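PDB 1Y13: 6-pyruvoyl tetrahydropterin synthase from Plasmodium falciparum, which belongs to the 6-pyruvoyl tetrahydropterin synthase family and, as a six-chain assembly, binds zinc and biopterin. Local coordinates for residues A36-I39 with F44-T47; H88-P93 with I108-E113. One frame throughout, in Å; residues are numbered along the deposited sequence.

Interaction 1 (A36-I39 with F44-T47); sequences AHFI and FRET. With ZN (zinc ion), chain D; BIO (biopterin), chain E.
Ile39 and Glu46 hold together a beta hairpin at the edge of the antiparallel sheet of this T-fold enzyme. Strand 21-41 turns back into the short strand 44-45. Glu46 has CG between its backbone N and carbonyl carbon (chi1 70°) and is extended beyond it. This brings the carboxylate back across Ile39. Its OE2 accepts the Ile39 N-H at 2.9 Å, on the anti side and 35° out of the carboxylate plane. In return, Glu46 N donates to Ile39 O at 3.2 Å. The Ile39 backbone thus holds Glu46 by both its side chain and its N-H, consistent with a carboxylate kept beside O9 of biopterin. Ile39 crosses the glutamate obliquely. Its CG2 meets the edge of the Phe44 ring at CE1, 4.0 Å away, close to the ring plane. Its CD1 reaches to N5 of biopterin at 3.2 Å, a tight fit. Phe38 takes a different side. Its CB lies 3.4 Å from Glu46 O, and its ring passes the CD of Arg45, with ring and guanidinium planes 68° apart. Arg45 NH2 is hydrogen-bonded to Ser116 OG, and the Phe38 ring stacks on Tyr118. Thr47 OG1 is hydrogen-bonded to His88 O of the second subunit. His37 ND1 is held by Ser133, and His49 and His51 complete the protein side of the zinc site. The zinc is bound by His37 NE2 at 2.3 Å and by biopterin O9, also at 2.3 Å, with biopterin O10 as a further ligand.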
loop_
_atom_site.group_PDB
_atom_site.type_symbol
_atom_site.label_atom_id
_atom_site.label_comp_id
_atom_site.label_asym_id
_atom_site.label_seq_id
_atom_site.Cartn_x
_atom_site.Cartn_y
_atom_site.Cartn_z
ATOM N N ALA A 36 -9.082 15.020 -17.176
ATOM C CA ALA A 36 -8.141 15.343 -18.212
ATOM C C ALA A 36 -7.597 16.759 -17.995
ATOM O O ALA A 36 -8.264 17.601 -17.379
ATOM C CB ALA A 36 -8.805 15.214 -19.612
ATOM N N HIS A 37 -6.395 17.026 -18.498
ATOM C CA HIS A 37 -5.812 18.364 -18.404
ATOM C C HIS A 37 -4.553 18.431 -19.270
ATOM O O HIS A 37 -4.072 17.404 -19.766
ATOM C CB HIS A 37 -5.469 18.708 -16.929
ATOM C CG HIS A 37 -4.100 18.262 -16.500
ATOM N ND1 HIS A 37 -3.141 19.140 -16.034
ATOM C CD2 HIS A 37 -3.532 17.032 -16.457
ATOM C CE1 HIS A 37 -2.046 18.470 -15.714
ATOM N NE2 HIS A 37 -2.256 17.188 -15.959
ATOM N N PHE A 38 -4.019 19.630 -19.442
ATOM C CA PHE A 38 -2.646 19.761 -19.875
ATOM C C PHE A 38 -2.086 21.012 -19.249
ATOM O O PHE A 38 -2.798 21.994 -19.063
ATOM C CB PHE A 38 -2.502 19.732 -21.416
ATOM C CG PHE A 38 -3.219 20.852 -22.131
ATOM C CD1 PHE A 38 -2.603 22.069 -22.318
ATOM C CD2 PHE A 38 -4.512 20.675 -22.624
ATOM C CE1 PHE A 38 -3.270 23.114 -22.985
ATOM C CE2 PHE A 38 -5.174 21.688 -23.289
ATOM C CZ PHE A 38 -4.566 22.915 -23.458
ATOM N N ILE A 39 -0.816 20.959 -18.877
ATOM C CA ILE A 39 -0.131 22.149 -18.395
ATOM C C ILE A 39 0.349 23.060 -19.526
ATOM O O ILE A 39 0.838 22.607 -20.548
ATOM C CB ILE A 39 0.961 21.766 -17.388
ATOM C CG1 ILE A 39 0.293 21.602 -16.016
ATOM C CG2 ILE A 39 2.048 22.827 -17.349
ATOM C CD1 ILE A 39 0.971 20.622 -15.113
ATOM N N PHE A 44 5.897 26.834 -22.938
ATOM C CA PHE A 44 5.718 25.382 -22.757
ATOM C C PHE A 44 4.254 24.975 -22.795
ATOM O O PHE A 44 3.412 25.586 -22.129
ATOM C CB PHE A 44 6.333 24.915 -21.437
ATOM C CG PHE A 44 6.097 23.439 -21.111
ATOM C CD1 PHE A 44 4.961 23.032 -20.410
ATOM C CD2 PHE A 44 7.035 22.471 -21.469
ATOM C CE1 PHE A 44 4.757 21.677 -20.082
ATOM C CE2 PHE A 44 6.839 21.125 -21.150
ATOM C CZ PHE A 44 5.697 20.728 -20.450
ATOM N N ARG A 45 3.979 23.917 -23.551
ATOM C CA ARG A 45 2.639 23.334 -23.668
ATOM C C ARG A 45 2.830 21.833 -23.782
ATOM O O ARG A 45 3.644 21.406 -24.571
ATOM C CB ARG A 45 1.950 23.855 -24.941
ATOM C CG ARG A 45 0.419 23.782 -24.932
ATOM C CD ARG A 45 -0.128 22.485 -25.596
ATOM N NE ARG A 45 -0.145 22.636 -27.048
ATOM C CZ ARG A 45 -0.112 21.645 -27.937
ATOM N NH1 ARG A 45 -0.049 20.365 -27.563
ATOM N NH2 ARG A 45 -0.141 21.946 -29.234
ATOM N N GLU A 46 2.124 21.027 -22.994
ATOM C CA GLU A 46 2.219 19.570 -23.151
ATOM C C GLU A 46 0.922 19.041 -23.770
ATOM O O GLU A 46 -0.091 19.747 -23.805
ATOM C CB GLU A 46 2.508 18.861 -21.812
ATOM C CG GLU A 46 1.332 18.904 -20.844
ATOM C CD GLU A 46 1.669 18.475 -19.410
ATOM O OE1 GLU A 46 2.807 18.030 -19.135
ATOM O OE2 GLU A 46 0.770 18.589 -18.551
ATOM N N THR A 47 0.961 17.799 -24.239
ATOM C CA THR A 47 -0.217 17.161 -24.834
ATOM C C THR A 47 -1.279 16.821 -23.776
ATOM O O THR A 47 -0.969 16.610 -22.597
ATOM C CB THR A 47 0.150 15.877 -25.620
ATOM O OG1 THR A 47 0.812 14.978 -24.748
ATOM C CG2 THR A 47 1.084 16.180 -26.786
HETATM ZN ZN ZN D . -0.359 15.902 -15.869
HETATM N N1 BIO E . 5.082 19.280 -11.586
HETATM N N2 BIO E . 5.057 20.367 -9.530
HETATM C C2 BIO E . 4.375 19.816 -10.573
HETATM N N3 BIO E . 3.026 19.779 -10.635
HETATM C C4A BIO E . 2.987 18.656 -12.789
HETATM C C8A BIO E . 4.458 18.724 -12.668
HETATM N N8 BIO E . 5.197 18.209 -13.687
HETATM C C7 BIO E . 4.639 17.642 -14.780
HETATM C C6 BIO E . 3.269 17.552 -14.898
HETATM N N5 BIO E . 2.492 18.069 -13.906
HETATM C C9 BIO E . 2.631 16.918 -16.118
HETATM O O9 BIO E . 1.293 17.472 -16.413
HETATM C C10 BIO E . 2.557 15.353 -16.060
HETATM O O10 BIO E . 1.288 14.916 -15.534
HETATM C C11 BIO E . 3.674 14.638 -15.279
#

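Interaction 2 (H88-P93 with I108-E113); sequences HHFILP and IKIICE. With BIO (biopterin), chain G.
Leu92 places CG opposite its backbone N (chi1 -162°), and this carries CD2 over to Ile110. Ile110 answers with a fully extended chain (chi2 179°) that ends in CD1. The two side chains slide past each other in opposite directions, with Leu92 CD2 3.6 Å from Ile110 CD1. The same CD1 also meets the Phe90 ring, 3.7 Å from CE2, and comes at it obliquely. Leu92 CD2 lies in the plane of that ring, at its edge. Ile108 adds its CG2, 4.2 Å from Leu92 CD2. The contact joins two small sheets of the subunit. Strand 90-93 pairs in parallel with strand 125-128, while strand 107-112 is the middle of an antiparallel three-stranded meander. The short strand axes stay 10.6 Å apart and run at 61° to each other, so no backbone hydrogen bond links them. Side chains alone span the gap. Phe120, from the outer strand 117-121, stacks on the Phe90 ring and also touches Ile110. At the other end of 88-93, the His88 ring stacks on His49 of the second subunit and sets its edge against biopterin, with C10 in the ring plane.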
loop_
_atom_site.group_PDB
_atom_site.type_symbol
_atom_site.label_atom_id
_atom_site.label_comp_id
_atom_site.label_asym_id
_atom_site.label_seq_id
_atom_site.Cartn_x
_atom_site.Cartn_y
_atom_site.Cartn_z
ATOM N N HIS A 88 -14.474 13.541 -13.526
ATOM C CA HIS A 88 -14.923 13.310 -14.915
ATOM C C HIS A 88 -15.065 14.521 -15.784
ATOM O O HIS A 88 -16.049 14.672 -16.473
ATOM C CB HIS A 88 -16.199 12.463 -14.941
ATOM C CG HIS A 88 -15.916 10.999 -14.894
ATOM N ND1 HIS A 88 -16.397 10.113 -15.839
ATOM C CD2 HIS A 88 -15.131 10.276 -14.059
ATOM C CE1 HIS A 88 -15.960 8.901 -15.551
ATOM N NE2 HIS A 88 -15.186 8.973 -14.478
ATOM N N HIS A 89 -14.061 15.384 -15.760
ATOM C CA HIS A 89 -14.056 16.579 -16.567
ATOM C C HIS A 89 -12.677 16.822 -17.118
ATOM O O HIS A 89 -11.704 16.257 -16.621
ATOM C CB HIS A 89 -14.427 17.784 -15.688
ATOM C CG HIS A 89 -15.842 17.769 -15.236
ATOM N ND1 HIS A 89 -16.208 17.419 -13.956
ATOM C CD2 HIS A 89 -16.989 18.044 -15.900
ATOM C CE1 HIS A 89 -17.523 17.496 -13.843
ATOM N NE2 HIS A 89 -18.020 17.871 -15.009
ATOM N N PHE A 90 -12.612 17.708 -18.105
ATOM C CA PHE A 90 -11.395 18.392 -18.448
ATOM C C PHE A 90 -11.284 19.635 -17.562
ATOM O O PHE A 90 -12.230 20.449 -17.469
ATOM C CB PHE A 90 -11.340 18.745 -19.948
ATOM C CG PHE A 90 -10.174 19.606 -20.320
ATOM C CD1 PHE A 90 -8.930 19.044 -20.592
ATOM C CD2 PHE A 90 -10.310 20.983 -20.405
ATOM C CE1 PHE A 90 -7.860 19.830 -20.923
ATOM C CE2 PHE A 90 -9.231 21.782 -20.744
ATOM C CZ PHE A 90 -7.996 21.206 -20.997
ATOM N N ILE A 91 -10.149 19.751 -16.872
ATOM C CA ILE A 91 -9.888 20.906 -16.017
ATOM C C ILE A 91 -9.405 22.088 -16.859
ATOM O O ILE A 91 -8.346 22.037 -17.447
ATOM C CB ILE A 91 -8.844 20.588 -14.910
ATOM C CG1 ILE A 91 -9.356 19.478 -13.980
ATOM C CG2 ILE A 91 -8.505 21.838 -14.106
ATOM C CD1 ILE A 91 -8.234 18.798 -13.189
ATOM N N LEU A 92 -10.203 23.145 -16.884
ATOM C CA LEU A 92 -9.935 24.381 -17.624
ATOM C C LEU A 92 -9.479 25.475 -16.662
ATOM O O LEU A 92 -10.258 25.909 -15.817
ATOM C CB LEU A 92 -11.252 24.800 -18.282
ATOM C CG LEU A 92 -11.570 25.752 -19.447
ATOM C CD1 LEU A 92 -11.261 27.196 -19.098
ATOM C CD2 LEU A 92 -10.887 25.334 -20.736
ATOM N N PRO A 93 -8.213 25.925 -16.780
ATOM C CA PRO A 93 -7.718 26.979 -15.913
ATOM C C PRO A 93 -8.040 28.377 -16.463
ATOM O O PRO A 93 -7.259 28.934 -17.229
ATOM C CB PRO A 93 -6.211 26.704 -15.867
ATOM C CG PRO A 93 -5.904 25.952 -17.131
ATOM C CD PRO A 93 -7.183 25.470 -17.739
ATOM N N ILE A 108 -16.406 24.887 -25.954
ATOM C CA ILE A 108 -15.332 25.755 -25.575
ATOM C C ILE A 108 -14.129 25.435 -26.442
ATOM O O ILE A 108 -13.712 24.286 -26.513
ATOM C CB ILE A 108 -15.018 25.555 -24.090
ATOM C CG1 ILE A 108 -16.175 26.134 -23.264
ATOM C CG2 ILE A 108 -13.690 26.218 -23.701
ATOM C CD1 ILE A 108 -16.258 25.624 -21.877
ATOM N N LYS A 109 -13.599 26.455 -27.109
ATOM C CA LYS A 109 -12.383 26.335 -27.899
ATOM C C LYS A 109 -11.224 26.897 -27.089
ATOM O O LYS A 109 -11.361 27.937 -26.461
ATOM C CB LYS A 109 -12.489 27.134 -29.190
ATOM C CG LYS A 109 -11.402 26.793 -30.212
ATOM C CD LYS A 109 -11.450 27.775 -31.390
ATOM C CE LYS A 109 -11.124 27.073 -32.688
ATOM N NZ LYS A 109 -11.305 28.025 -33.847
ATOM N N ILE A 110 -10.093 26.204 -27.091
ATOM C CA ILE A 110 -8.896 26.699 -26.439
ATOM C C ILE A 110 -7.822 26.882 -27.495
ATOM O O ILE A 110 -7.485 25.952 -28.204
ATOM C CB ILE A 110 -8.311 25.719 -25.400
ATOM C CG1 ILE A 110 -9.345 25.285 -24.371
ATOM C CG2 ILE A 110 -7.130 26.332 -24.685
ATOM C CD1 ILE A 110 -8.739 24.309 -23.384
ATOM N N ILE A 111 -7.253 28.077 -27.560
ATOM C CA ILE A 111 -6.181 28.353 -28.509
ATOM C C ILE A 111 -4.887 28.614 -27.737
ATOM O O ILE A 111 -4.839 29.480 -26.847
ATOM C CB ILE A 111 -6.554 29.554 -29.387
ATOM C CG1 ILE A 111 -7.861 29.249 -30.127
ATOM C CG2 ILE A 111 -5.443 29.873 -30.369
ATOM C CD1 ILE A 111 -8.524 30.449 -30.757
ATOM N N CYS A 112 -3.849 27.844 -28.059
ATOM C CA CYS A 112 -2.545 27.979 -27.408
ATOM C C CYS A 112 -1.664 28.991 -28.099
ATOM O O CYS A 112 -1.980 29.451 -29.189
ATOM C CB CYS A 112 -1.817 26.647 -27.347
ATOM S SG CYS A 112 -2.817 25.352 -26.593
ATOM N N GLU A 113 -0.554 29.332 -27.435
ATOM C CA GLU A 113 0.457 30.267 -27.951
ATOM C C GLU A 113 1.020 29.847 -29.313
ATOM O O GLU A 113 1.274 30.703 -30.183
ATOM C CB GLU A 113 1.640 30.349 -26.992
ATOM C CG GLU A 113 1.486 31.217 -25.776
ATOM C CD GLU A 113 2.823 31.379 -25.012
ATOM O OE1 GLU A 113 3.427 30.354 -24.581
HETATM N N1 BIO G . -16.117 -0.666 -16.490
HETATM N N2 BIO G . -15.482 -2.861 -16.821
HETATM C C2 BIO G . -15.246 -1.538 -17.031
HETATM N N3 BIO G . -14.179 -1.110 -17.754
HETATM C C4 BIO G . -13.945 0.204 -17.988
HETATM O O4 BIO G . -12.975 0.596 -18.652
HETATM C C4A BIO G . -14.842 1.218 -17.403
HETATM C C8A BIO G . -15.952 0.677 -16.635
HETATM N N8 BIO G . -16.800 1.548 -16.090
HETATM C C7 BIO G . -16.653 2.863 -16.248
HETATM C C6 BIO G . -15.612 3.409 -16.938
HETATM N N5 BIO G . -14.709 2.561 -17.539
HETATM C C9 BIO G . -15.571 4.922 -17.068
HETATM O O9 BIO G . -14.722 5.395 -18.143
HETATM C C10 BIO G . -15.127 5.796 -15.875
HETATM O O10 BIO G . -13.749 5.548 -15.463
HETATM C C11 BIO G . -16.216 5.886 -14.790
#

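How the interactions relate
Strand 21-41 connects the two contacts. Its Ala36 pairs with the start of 88-93, probably by two hydrogen bonds: Ala36 O to Ile91 N at 2.9 Å and Ala36 N to His89 O at 3.0 Å. Phe90 also packs against His37, one of the three zinc ligands of the protein. Interaction 1 is local, closing a hairpin over four residues, and only partly buried. Its hydrogen bonds run beside apolar packing, with zinc and biopterin at hand. Interaction 2 joins separate sheets, and its touching residues are buried and apolar. Both reach the second subunit, interaction 1 mainly through 44-47 and interaction 2 through 88-93.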